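PDB 6CSJ: glycerol dehydrogenase from Bacillus coagulans, which probably catalyses the NAD-dependent oxidation of glycerol and related polyols and, as this engineered double mutant, has acquired D-lactate dehydrogenase activity. Local coordinates for residues 2-7 / 189-194; 179-184 / 249-254; 208-213 / 235-240; 255-260 / 273-278. The protein carries 2 engineered substitutions. All coordinates share one frame; numbering follows the deposited sequence.

Interaction 1 of 4, residues 2-7 / 189-194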
loop_
_atom_site.group_PDB
_atom_site.type_symbol
_atom_site.label_atom_id
_atom_site.label_comp_id
_atom_site.label_asym_id
_atom_site.label_seq_id
_atom_site.Cartn_x
_atom_site.Cartn_y
_atom_site.Cartn_z
ATOM N N THR A 2 -14.012 -21.706 -6.121
ATOM C CA THR A 2 -14.135 -20.459 -6.869
ATOM C C THR A 2 -12.840 -19.640 -6.864
ATOM O O THR A 2 -12.181 -19.511 -5.829
ATOM C CB THR A 2 -15.279 -19.591 -6.287
ATOM O OG1 THR A 2 -16.486 -20.347 -6.285
ATOM C CG2 THR A 2 -15.518 -18.308 -7.107
ATOM N N LYS A 3 -12.500 -19.075 -8.026
ATOM C CA LYS A 3 -11.375 -18.130 -8.159
ATOM C C LYS A 3 -11.963 -16.736 -8.409
ATOM O O LYS A 3 -12.920 -16.590 -9.183
ATOM C CB LYS A 3 -10.448 -18.519 -9.309
ATOM C CG LYS A 3 -9.785 -19.902 -9.170
ATOM C CD LYS A 3 -9.327 -20.494 -10.509
ATOM C CE LYS A 3 -9.808 -21.951 -10.815
ATOM N NZ LYS A 3 -11.312 -21.941 -10.776
ATOM N N ILE A 4 -11.408 -15.727 -7.730
ATOM C CA ILE A 4 -11.849 -14.344 -7.884
ATOM C C ILE A 4 -10.635 -13.436 -8.071
ATOM O O ILE A 4 -9.621 -13.579 -7.375
ATOM C CB ILE A 4 -12.683 -13.846 -6.669
ATOM C CG1 ILE A 4 -13.885 -14.773 -6.413
ATOM C CG2 ILE A 4 -13.166 -12.411 -6.896
ATOM C CD1 ILE A 4 -14.675 -14.443 -5.154
ATOM N N ILE A 5 -10.755 -12.506 -9.020
ATOM C CA ILE A 5 -9.827 -11.369 -9.142
ATOM C C ILE A 5 -10.692 -10.116 -9.163
ATOM O O ILE A 5 -11.719 -10.070 -9.850
ATOM C CB ILE A 5 -8.884 -11.459 -10.377
ATOM C CG1 ILE A 5 -7.879 -10.294 -10.383
ATOM C CG2 ILE A 5 -9.643 -11.509 -11.702
ATOM C CD1 ILE A 5 -6.746 -10.464 -11.379
ATOM N N THR A 6 -10.291 -9.135 -8.362
ATOM C CA THR A 6 -10.983 -7.864 -8.259
ATOM C C THR A 6 -10.048 -6.734 -8.668
ATOM O O THR A 6 -8.827 -6.871 -8.596
ATOM C CB THR A 6 -11.481 -7.596 -6.833
ATOM O OG1 THR A 6 -10.364 -7.359 -5.978
ATOM C CG2 THR A 6 -12.283 -8.765 -6.310
ATOM N N SER A 7 -10.642 -5.614 -9.076
ATOM C CA SER A 7 -9.880 -4.490 -9.603
ATOM C C SER A 7 -10.666 -3.187 -9.500
ATOM O O SER A 7 -11.908 -3.199 -9.498
ATOM C CB SER A 7 -9.542 -4.774 -11.080
ATOM O OG SER A 7 -8.893 -3.690 -11.724
ATOM N N THR A 189 -7.932 -15.412 -0.785
ATOM C CA THR A 189 -7.424 -14.042 -0.777
ATOM C C THR A 189 -8.453 -13.049 -0.199
ATOM O O THR A 189 -9.615 -13.416 0.030
ATOM C CB THR A 189 -7.055 -13.630 -2.219
ATOM O OG1 THR A 189 -8.243 -13.465 -3.014
ATOM C CG2 THR A 189 -6.187 -14.701 -2.865
ATOM N N MET A 190 -8.037 -11.798 0.006
ATOM C CA MET A 190 -8.977 -10.707 0.339
ATOM C C MET A 190 -10.103 -10.530 -0.698
ATOM O O MET A 190 -11.198 -10.101 -0.356
ATOM C CB MET A 190 -8.245 -9.360 0.519
ATOM C CG MET A 190 -7.380 -9.216 1.757
ATOM S SD MET A 190 -8.298 -9.481 3.292
ATOM C CE MET A 190 -9.503 -8.141 3.316
ATOM N N ALA A 191 -9.838 -10.859 -1.957
ATOM C CA ALA A 191 -10.874 -10.854 -2.996
ATOM C C ALA A 191 -11.949 -11.936 -2.805
ATOM O O ALA A 191 -12.975 -11.894 -3.481
ATOM C CB ALA A 191 -10.241 -10.986 -4.374
ATOM N N GLY A 192 -11.689 -12.929 -1.943
ATOM C CA GLY A 192 -12.723 -13.858 -1.471
ATOM C C GLY A 192 -12.737 -15.249 -2.086
ATOM O O GLY A 192 -13.634 -16.044 -1.796
ATOM N N GLY A 193 -11.763 -15.555 -2.939
ATOM C CA GLY A 193 -11.648 -16.881 -3.527
ATOM C C GLY A 193 -10.208 -17.339 -3.572
ATOM O O GLY A 193 -9.325 -16.730 -2.949
ATOM N N ARG A 194 -9.977 -18.393 -4.338
ATOM C CA ARG A 194 -8.623 -18.851 -4.639
ATOM C C ARG A 194 -7.969 -17.968 -5.717
ATOM O O ARG A 194 -8.624 -17.109 -6.327
ATOM C CB ARG A 194 -8.640 -20.348 -5.018
ATOM C CG ARG A 194 -9.128 -21.220 -3.869
ATOM C CD ARG A 194 -8.923 -22.704 -4.117
ATOM N NE ARG A 194 -9.618 -23.131 -5.325
ATOM C CZ ARG A 194 -9.098 -23.831 -6.343
ATOM N NH1 ARG A 194 -7.847 -24.288 -6.337
ATOM N NH2 ARG A 194 -9.886 -24.140 -7.382
HETATM O O HOH W 1 -9.279 -14.830 -5.101
#

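Interaction 2 of 4, residues 179-184 / 249-254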
loop_
_atom_site.group_PDB
_atom_site.type_symbol
_atom_site.label_atom_id
_atom_site.label_comp_id
_atom_site.label_asym_id
_atom_site.label_seq_id
_atom_site.Cartn_x
_atom_site.Cartn_y
_atom_site.Cartn_z
ATOM N N ALA A 179 1.820 -14.091 -2.454
ATOM C CA ALA A 179 0.876 -14.685 -3.418
ATOM C C ALA A 179 1.264 -16.109 -3.799
ATOM O O ALA A 179 0.401 -16.987 -3.892
ATOM C CB ALA A 179 0.764 -13.815 -4.659
ATOM N N ARG A 180 2.561 -16.334 -4.033
ATOM C CA ARG A 180 3.097 -17.680 -4.313
ATOM C C ARG A 180 2.758 -18.639 -3.180
ATOM O O ARG A 180 2.273 -19.741 -3.424
ATOM C CB ARG A 180 4.615 -17.633 -4.508
ATOM C CG ARG A 180 5.244 -18.957 -4.936
ATOM C CD ARG A 180 6.727 -18.803 -5.283
ATOM N NE ARG A 180 7.531 -18.505 -4.101
ATOM C CZ ARG A 180 8.855 -18.303 -4.106
ATOM N NH1 ARG A 180 9.544 -18.339 -5.239
ATOM N NH2 ARG A 180 9.503 -18.045 -2.973
ATOM N N ALA A 181 3.015 -18.205 -1.949
ATOM C CA ALA A 181 2.713 -19.014 -0.766
ATOM C C ALA A 181 1.230 -19.390 -0.677
ATOM O O ALA A 181 0.891 -20.559 -0.482
ATOM C CB ALA A 181 3.155 -18.277 0.492
ATOM N N THR A 182 0.366 -18.388 -0.831
ATOM C CA THR A 182 -1.080 -18.572 -0.779
ATOM C C THR A 182 -1.586 -19.526 -1.865
ATOM O O THR A 182 -2.404 -20.406 -1.587
ATOM C CB THR A 182 -1.819 -17.227 -0.884
ATOM O OG1 THR A 182 -1.437 -16.364 0.200
ATOM C CG2 THR A 182 -3.331 -17.434 -0.854
ATOM N N LYS A 183 -1.096 -19.367 -3.091
ATOM C CA LYS A 183 -1.497 -20.264 -4.178
ATOM C C LYS A 183 -1.004 -21.702 -3.939
ATOM O O LYS A 183 -1.763 -22.655 -4.157
ATOM C CB LYS A 183 -1.005 -19.746 -5.521
ATOM C CG LYS A 183 -1.645 -20.419 -6.730
ATOM C CD LYS A 183 -1.244 -19.713 -8.007
ATOM C CE LYS A 183 -2.167 -20.055 -9.161
ATOM N NZ LYS A 183 -2.006 -21.470 -9.570
ATOM N N ARG A 184 0.246 -21.843 -3.474
ATOM C CA ARG A 184 0.809 -23.144 -3.081
ATOM C C ARG A 184 -0.048 -23.816 -2.021
ATOM O O ARG A 184 -0.345 -25.001 -2.124
ATOM C CB ARG A 184 2.239 -23.004 -2.531
ATOM C CG ARG A 184 3.360 -23.330 -3.502
ATOM C CD ARG A 184 4.705 -22.902 -2.904
ATOM N NE ARG A 184 5.733 -22.640 -3.923
ATOM C CZ ARG A 184 6.930 -22.082 -3.700
ATOM N NH1 ARG A 184 7.301 -21.680 -2.489
ATOM N NH2 ARG A 184 7.773 -21.914 -4.720
ATOM N N GLY A 249 -3.041 -12.893 -2.407
ATOM C CA GLY A 249 -3.003 -13.347 -1.017
ATOM C C GLY A 249 -1.891 -12.686 -0.239
ATOM O O GLY A 249 -0.819 -12.428 -0.779
ATOM N N LEU A 250 -2.146 -12.404 1.034
ATOM C CA LEU A 250 -1.097 -12.010 1.967
ATOM C C LEU A 250 -0.653 -13.257 2.763
ATOM O O LEU A 250 -1.339 -14.290 2.761
ATOM C CB LEU A 250 -1.593 -10.905 2.906
ATOM C CG LEU A 250 -1.968 -9.541 2.307
ATOM C CD1 LEU A 250 -3.140 -9.585 1.347
ATOM C CD2 LEU A 250 -2.328 -8.645 3.472
ATOM N N ALA A 251 0.477 -13.141 3.451
ATOM C CA ALA A 251 1.061 -14.269 4.169
ATOM C C ALA A 251 1.962 -13.789 5.326
ATOM O O ALA A 251 1.536 -12.940 6.115
ATOM C CB ALA A 251 1.785 -15.197 3.197
ATOM N N ALA A 252 3.185 -14.291 5.430
ATOM C CA ALA A 252 3.991 -14.088 6.631
ATOM C C ALA A 252 4.547 -12.687 6.738
ATOM O O ALA A 252 4.675 -12.171 7.841
ATOM C CB ALA A 252 5.133 -15.104 6.673
ATOM N N ALA A 253 4.890 -12.081 5.603
ATOM C CA ALA A 253 5.504 -10.744 5.578
ATOM C C ALA A 253 4.606 -9.664 6.170
ATOM O O ALA A 253 5.073 -8.859 6.971
ATOM C CB ALA A 253 5.906 -10.359 4.167
ATOM N N HIS A 254 3.334 -9.654 5.776
ATOM C CA HIS A 254 2.368 -8.717 6.362
ATOM C C HIS A 254 2.051 -9.023 7.819
ATOM O O HIS A 254 1.939 -8.095 8.628
ATOM C CB HIS A 254 1.079 -8.580 5.515
ATOM C CG HIS A 254 1.160 -7.489 4.482
ATOM N ND1 HIS A 254 1.983 -7.578 3.371
ATOM C CD2 HIS A 254 0.655 -6.225 4.466
ATOM C CE1 HIS A 254 1.904 -6.460 2.673
ATOM N NE2 HIS A 254 1.085 -5.631 3.305
#

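Interaction 3 of 4, residues 208-213 / 235-240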
loop_
_atom_site.group_PDB
_atom_site.type_symbol
_atom_site.label_atom_id
_atom_site.label_comp_id
_atom_site.label_asym_id
_atom_site.label_seq_id
_atom_site.Cartn_x
_atom_site.Cartn_y
_atom_site.Cartn_z
ATOM N N ASP A 208 9.575 -8.679 -10.432
ATOM C CA ASP A 208 10.538 -8.492 -11.521
ATOM C C ASP A 208 10.798 -7.017 -11.838
ATOM O O ASP A 208 11.942 -6.640 -12.108
ATOM C CB ASP A 208 10.060 -9.182 -12.800
ATOM C CG ASP A 208 10.069 -10.699 -12.699
ATOM O OD1 ASP A 208 10.655 -11.250 -11.758
ATOM O OD2 ASP A 208 9.474 -11.349 -13.584
ATOM N N THR A 209 9.740 -6.207 -11.811
ATOM C CA THR A 209 9.849 -4.770 -12.067
ATOM C C THR A 209 10.654 -4.067 -10.963
ATOM O O THR A 209 11.461 -3.197 -11.263
ATOM C CB THR A 209 8.456 -4.098 -12.232
ATOM O OG1 THR A 209 7.711 -4.761 -13.264
ATOM C CG2 THR A 209 8.589 -2.637 -12.597
ATOM N N GLN A 210 10.468 -4.466 -9.706
ATOM C CA GLN A 210 11.269 -3.893 -8.616
ATOM C C GLN A 210 12.758 -4.161 -8.832
ATOM O O GLN A 210 13.564 -3.231 -8.754
ATOM C CB GLN A 210 10.847 -4.431 -7.242
ATOM C CG GLN A 210 9.409 -4.148 -6.835
ATOM C CD GLN A 210 9.050 -2.668 -6.840
ATOM O OE1 GLN A 210 9.879 -1.819 -6.496
ATOM N NE2 GLN A 210 7.808 -2.354 -7.224
ATOM N N ILE A 211 13.103 -5.415 -9.138
ATOM C CA ILE A 211 14.505 -5.825 -9.324
ATOM C C ILE A 211 15.145 -5.086 -10.516
ATOM O O ILE A 211 16.228 -4.522 -10.382
ATOM C CB ILE A 211 14.645 -7.380 -9.489
ATOM C CG1 ILE A 211 14.125 -8.132 -8.251
ATOM C CG2 ILE A 211 16.084 -7.798 -9.790
ATOM C CD1 ILE A 211 14.696 -7.677 -6.921
ATOM N N LEU A 212 14.454 -5.058 -11.653
ATOM C CA LEU A 212 14.977 -4.408 -12.865
ATOM C C LEU A 212 14.999 -2.873 -12.827
ATOM O O LEU A 212 15.911 -2.260 -13.389
ATOM C CB LEU A 212 14.187 -4.892 -14.103
ATOM C CG LEU A 212 14.332 -6.395 -14.444
ATOM C CD1 LEU A 212 13.320 -6.843 -15.494
ATOM C CD2 LEU A 212 15.760 -6.723 -14.909
ATOM N N GLU A 213 14.002 -2.265 -12.173
ATOM C CA GLU A 213 13.726 -0.825 -12.304
ATOM C C GLU A 213 13.899 0.022 -11.045
ATOM O O GLU A 213 13.987 1.245 -11.155
ATOM C CB GLU A 213 12.298 -0.614 -12.813
ATOM C CG GLU A 213 11.946 -1.347 -14.107
ATOM C CD GLU A 213 12.580 -0.721 -15.324
ATOM O OE1 GLU A 213 12.373 0.492 -15.544
ATOM O OE2 GLU A 213 13.283 -1.430 -16.065
ATOM N N GLU A 235 3.490 2.218 -11.319
ATOM C CA GLU A 235 2.524 1.196 -11.722
ATOM C C GLU A 235 2.706 -0.079 -10.871
ATOM O O GLU A 235 1.721 -0.640 -10.375
ATOM C CB GLU A 235 2.644 0.861 -13.219
ATOM C CG GLU A 235 1.542 -0.077 -13.708
ATOM C CD GLU A 235 1.735 -0.638 -15.104
ATOM O OE1 GLU A 235 2.421 -0.018 -15.957
ATOM O OE2 GLU A 235 1.155 -1.723 -15.352
ATOM N N ALA A 236 3.954 -0.518 -10.696
ATOM C CA ALA A 236 4.243 -1.717 -9.899
ATOM C C ALA A 236 3.862 -1.580 -8.416
ATOM O O ALA A 236 3.248 -2.484 -7.839
ATOM C CB ALA A 236 5.710 -2.101 -10.039
ATOM N N ASN A 237 4.228 -0.446 -7.821
ATOM C CA ASN A 237 3.888 -0.123 -6.433
ATOM C C ASN A 237 2.388 -0.034 -6.164
ATOM O O ASN A 237 1.962 -0.230 -5.027
ATOM C CB ASN A 237 4.528 1.203 -6.010
ATOM C CG ASN A 237 6.029 1.096 -5.788
ATOM O OD1 ASN A 237 6.646 0.070 -6.087
ATOM N ND2 ASN A 237 6.628 2.168 -5.259
ATOM N N THR A 238 1.594 0.267 -7.191
ATOM C CA THR A 238 0.177 0.570 -7.016
ATOM C C THR A 238 -0.732 -0.482 -7.654
ATOM O O THR A 238 -1.432 -1.207 -6.948
ATOM C CB THR A 238 -0.138 1.974 -7.559
ATOM O OG1 THR A 238 0.833 2.900 -7.052
ATOM C CG2 THR A 238 -1.525 2.427 -7.115
ATOM N N TYR A 239 -0.736 -0.591 -8.972
ATOM C CA TYR A 239 -1.651 -1.534 -9.605
ATOM C C TYR A 239 -1.181 -2.976 -9.426
ATOM O O TYR A 239 -1.904 -3.788 -8.865
ATOM C CB TYR A 239 -1.856 -1.230 -11.084
ATOM C CG TYR A 239 -3.008 -2.007 -11.684
ATOM C CD1 TYR A 239 -4.314 -1.577 -11.494
ATOM C CD2 TYR A 239 -2.810 -3.172 -12.420
ATOM C CE1 TYR A 239 -5.397 -2.277 -11.992
ATOM C CE2 TYR A 239 -3.905 -3.872 -12.954
ATOM C CZ TYR A 239 -5.196 -3.410 -12.722
ATOM O OH TYR A 239 -6.304 -4.062 -13.209
ATOM N N LEU A 240 0.032 -3.274 -9.883
ATOM C CA LEU A 240 0.545 -4.648 -9.892
ATOM C C LEU A 240 0.567 -5.247 -8.485
ATOM O O LEU A 240 0.077 -6.364 -8.272
ATOM C CB LEU A 240 1.958 -4.718 -10.477
ATOM C CG LEU A 240 2.235 -4.169 -11.874
ATOM C CD1 LEU A 240 3.681 -4.443 -12.277
ATOM C CD2 LEU A 240 1.257 -4.755 -12.884
#

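Interaction 4 of 4, residues 255-260 / 273-278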
loop_
_atom_site.group_PDB
_atom_site.type_symbol
_atom_site.label_atom_id
_atom_site.label_comp_id
_atom_site.label_asym_id
_atom_site.label_seq_id
_atom_site.Cartn_x
_atom_site.Cartn_y
_atom_site.Cartn_z
ATOM N N ALA A 255 1.932 -10.311 8.159
ATOM C CA ALA A 255 1.737 -10.718 9.553
ATOM C C ALA A 255 2.903 -10.277 10.428
ATOM O O ALA A 255 2.691 -9.757 11.518
ATOM C CB ALA A 255 1.526 -12.212 9.661
ATOM N N ILE A 256 4.125 -10.463 9.933
ATOM C CA ILE A 256 5.328 -10.037 10.649
ATOM C C ILE A 256 5.407 -8.502 10.738
ATOM O O ILE A 256 5.815 -7.978 11.781
ATOM C CB ILE A 256 6.612 -10.687 10.057
ATOM C CG1 ILE A 256 6.610 -12.192 10.355
ATOM C CG2 ILE A 256 7.882 -10.064 10.650
ATOM C CD1 ILE A 256 7.566 -13.010 9.497
ATOM N N HIS A 257 5.014 -7.794 9.668
ATOM C CA HIS A 257 4.814 -6.330 9.729
ATOM C C HIS A 257 3.910 -5.921 10.915
ATOM O O HIS A 257 4.261 -5.022 11.678
ATOM C CB HIS A 257 4.256 -5.770 8.401
ATOM C CG HIS A 257 3.546 -4.453 8.541
ATOM N ND1 HIS A 257 2.220 -4.356 8.905
ATOM C CD2 HIS A 257 3.981 -3.182 8.380
ATOM C CE1 HIS A 257 1.870 -3.085 8.960
ATOM N NE2 HIS A 257 2.919 -2.352 8.642
ATOM N N ASN A 258 2.770 -6.594 11.063
ATOM C CA ASN A 258 1.816 -6.293 12.140
ATOM C C ASN A 258 2.407 -6.564 13.511
ATOM O O ASN A 258 2.277 -5.740 14.413
ATOM C CB ASN A 258 0.518 -7.091 11.986
ATOM C CG ASN A 258 -0.302 -6.655 10.783
ATOM O OD1 ASN A 258 0.004 -5.665 10.131
ATOM N ND2 ASN A 258 -1.347 -7.410 10.480
ATOM N N GLY A 259 3.067 -7.709 13.658
ATOM C CA GLY A 259 3.732 -8.063 14.910
ATOM C C GLY A 259 4.816 -7.095 15.371
ATOM O O GLY A 259 5.037 -6.932 16.572
ATOM N N LEU A 260 5.497 -6.455 14.421
ATOM C CA LEU A 260 6.554 -5.497 14.747
ATOM C C LEU A 260 6.064 -4.241 15.485
ATOM O O LEU A 260 6.884 -3.520 16.062
ATOM C CB LEU A 260 7.351 -5.114 13.488
ATOM C CG LEU A 260 8.332 -6.235 13.014
ATOM C CD1 LEU A 260 8.782 -6.014 11.601
ATOM C CD2 LEU A 260 9.567 -6.308 13.885
ATOM N N GLU A 273 8.707 -0.239 4.385
ATOM C CA GLU A 273 10.039 -0.481 4.938
ATOM C C GLU A 273 10.012 -1.692 5.871
ATOM O O GLU A 273 10.875 -2.565 5.794
ATOM C CB GLU A 273 10.558 0.763 5.670
ATOM C CG GLU A 273 10.822 1.942 4.732
ATOM C CD GLU A 273 11.143 3.250 5.443
ATOM O OE1 GLU A 273 10.696 3.462 6.595
ATOM O OE2 GLU A 273 11.834 4.088 4.823
ATOM N N LYS A 274 8.997 -1.762 6.730
ATOM C CA LYS A 274 8.825 -2.912 7.614
ATOM C C LYS A 274 8.406 -4.175 6.855
ATOM O O LYS A 274 8.839 -5.274 7.216
ATOM C CB LYS A 274 7.851 -2.599 8.747
ATOM C CG LYS A 274 8.461 -1.644 9.774
ATOM C CD LYS A 274 7.486 -1.232 10.875
ATOM C CE LYS A 274 6.301 -0.444 10.339
ATOM N NZ LYS A 274 5.889 0.623 11.287
ATOM N N VAL A 275 7.585 -4.021 5.817
ATOM C CA VAL A 275 7.205 -5.150 4.966
ATOM C C VAL A 275 8.433 -5.733 4.248
ATOM O O VAL A 275 8.513 -6.949 4.066
ATOM C CB VAL A 275 6.074 -4.767 3.969
ATOM C CG1 VAL A 275 5.859 -5.829 2.897
ATOM C CG2 VAL A 275 4.774 -4.548 4.723
ATOM N N ALA A 276 9.388 -4.883 3.862
ATOM C CA ALA A 276 10.631 -5.361 3.229
ATOM C C ALA A 276 11.380 -6.341 4.129
ATOM O O ALA A 276 11.834 -7.387 3.662
ATOM C CB ALA A 276 11.544 -4.200 2.868
ATOM N N PHE A 277 11.503 -5.994 5.412
ATOM C CA PHE A 277 12.165 -6.868 6.380
ATOM C C PHE A 277 11.328 -8.117 6.652
ATOM O O PHE A 277 11.874 -9.212 6.788
ATOM C CB PHE A 277 12.469 -6.164 7.700
ATOM C CG PHE A 277 13.027 -7.092 8.738
ATOM C CD1 PHE A 277 14.366 -7.478 8.698
ATOM C CD2 PHE A 277 12.200 -7.636 9.723
ATOM C CE1 PHE A 277 14.872 -8.366 9.639
ATOM C CE2 PHE A 277 12.709 -8.525 10.660
ATOM C CZ PHE A 277 14.036 -8.884 10.623
ATOM N N GLY A 278 10.013 -7.937 6.750
ATOM C CA GLY A 278 9.075 -9.055 6.847
ATOM C C GLY A 278 9.173 -10.035 5.686
ATOM O O GLY A 278 8.965 -11.233 5.861
#

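Interaction 1 of 4, residues 2-7 / 189-194
Lys3 faces Arg194 in a single beta bridge, and both bonds of the bridge are made by the backbone of Arg194. Its N gives a nearly straight hydrogen bond to Thr2 O (2.9 Å, 165°), lying in the plane of that carbonyl, while its O takes a weak one from Ile4 N at 3.4 Å. A water strengthens this thin link. It donates to Arg194 O and, at 2.6 Å, to Ile4 O. It accepts from Thr189 OG1 at 2.7 Å and, weakly, from Gly193 N. Three good bonds and a weak one hold it between the two segments, and Arg194 O is met by two donors. The Thr189 oxygen also accepts a weak bond from Ala191 N, which makes an ST turn within the type I beta turn from Thr189 to Gly192. This turn belongs to the loop that leads into helix 197-221, and it meets the N-terminal arm that precedes the first strand of the nucleotide-binding half of the enzyme. Glycine suits both positions after Ala191: Gly192 has positive phi, and a side chain on Gly193 would run into Thr2 O. Ile4 suits its place because its two arms divide, CD1 lying over this bare backbone, 3.7 Å from Gly192 C, and CG2 against Ala191. Thr6 rests its methyl CG2 on Ala191 CB (3.6 Å). The guanidinium of Arg194 is bonded at NH1 to Asn186 OD1 and at NH2 to Met1 O; these acceptors probably ease the nearness of Lys3 NZ, 4.3 Å from Arg194 NH2.

Interaction 2 of 4, residues 179-184 / 249-254
The backbones of Ala179 and Gly249 come within 4.8 Å at their CA atoms, where the first residue beyond helix 228-248 turns away with positive phi beside helix 175-185. Glycine is called for here twice over: the backbone angles would press a CB against the preceding carbonyl, and the same CB would collide with Thr182 OG1. With no CB in the way, Thr182 can settle on the backbone, OG1 lying 3.6 Å from Gly249 CA and CG2 4.1 Å from that same CA. The hydroxyl is anti to its own carbonyl carbon (chi1 -60°), an orientation that turns it back along the helix to bond Glu178 O. Its approach to Leu250 O, 3.3 Å from OG1, is badly angled and is not a hydrogen bond; Leu250 O is served by Asn338 ND2 instead. This is the elbow between two consecutive helices of the helical C-terminal half, 228-248 and 252-259, packed against an earlier helix of the same half. Further along, Ala181 CB meets Ala251 CB at 4.3 Å, two small methyls that let the helix side and the N-cap residue of helix 252-259 lie close, with Gln282 and Met339 touching both. Glu178, one turn before Thr182, secures the elbow through its carboxylate: OE2 is hydrogen-bonded to Ala251 N and OE1 to His254 ND1, so one acidic side chain ties helix 175-185 to the start of helix 252-259.

Interaction 3 of 4, residues 208-213 / 235-240
Gln210 reaches across Ala236 with its amide end, NE2 passing 3.5 Å from Ala236 CB before it donates to Asn237 OD1 at 2.9 Å. Its CB does not point at the other helix; the bend at chi2 brings the amide over to it. The donor meets the acceptor carbonyl almost end-on and the two amide planes are only 19° apart, yet the oxygen is tilted out of the glutamine plane and the N-H...O angle is 143°. Amides suit both places, since each can spend one polar atom across the helices: the other end of Asn237, ND2, donates to Ala118 O, which probably helps keep OD1 turned toward the glutamine. An alanine in place of Gln210 would probably leave Asn237 OD1 without this donor and open a gap between Ala236 and the side chains of Met169 and Phe299. Beside the amides, Thr209 packs its CG2 on Ala236 CB (3.9 Å) while OG1, 4.2 Å from Leu240 CD1, is hydrogen-bonded to Leu205 O in its own helix. The small Ala236 lets both neighbours close over it. Leu240 closes a wider pi-type turn, its N bonded to Glu235 O at 3.2 Å. The axes of 208-213 and 235-240 pass 10.2 Å apart and run antiparallel (172°), the geometry of a helical hairpin, here formed by helices 197-221 and 228-248 in the all-helical C-terminal half of iron-containing alcohol dehydrogenases.

Interaction 4 of 4, residues 255-260 / 273-278
His257 lies against Lys274 and Val275 through carbon atoms alone: ring atom CD2 is 3.9 Å from Lys274 CB and 4.1 Å from Lys274 CE, while Val275 CG2 stands 3.9 Å from His257 CB. Both neighbours approach the ring obliquely. Next to this, Leu260 CD1 touches Phe277 CD2 at 4.2 Å, and Ile256 CG2 comes to 4.1 Å from Gly278 CA. Having no side chain, Gly278 lets its backbone come near, with its CA 5.4 Å from Ile256 CA. The axes of 255-259 and 273-278 pass 8.4 Å apart at 121°, a steep crossing of two consecutive helices, 252-259 and 271-285, in the helical C-terminal half. Beyond this first shell, the imidazole of His257 is anti to the backbone N (chi1 158°). His257 ND1 donates to Asn258 OD1, 2.9 Å away and in the ring plane; that bond helps to fix the rotation of the ring. Asn258 is itself steadied by a bond from ND2 to Glu334, and the ring of His271 meets that of His257. An alanine at His257 would probably open a gap beside Lys274 and Val275 and leave Asn258 OD1 without its donor. The far end of Lys274 is held, NZ bonded to the carbonyl oxygens of Met269 and Thr266, which probably steadies the aliphatic part where it crosses the histidine obliquely. Farther out, helix 345-365 packs on both Ile256 and Phe277.

From the N terminus, interaction 1 closes first, joining the arm before strand 10-14 to the loop ahead of helix 197-221 and so closing a loop of the chain that contains the whole parallel sheet. Interaction 2 opens on helix 175-185 before that loop is complete, so the two cross in sequence; they touch in space, Thr189 and Met190 packing on Gly249 and Leu250. Interaction 3 lies wholly within the span of interaction 2, as a hairpin between helices 197-221 and 228-248, and joins interaction 1 through Ser7 and Tyr239, a probable hydrogen bond. Interaction 4 follows in series, sharing helix 252-259 with interaction 2 and carrying the packing on to helix 271-285.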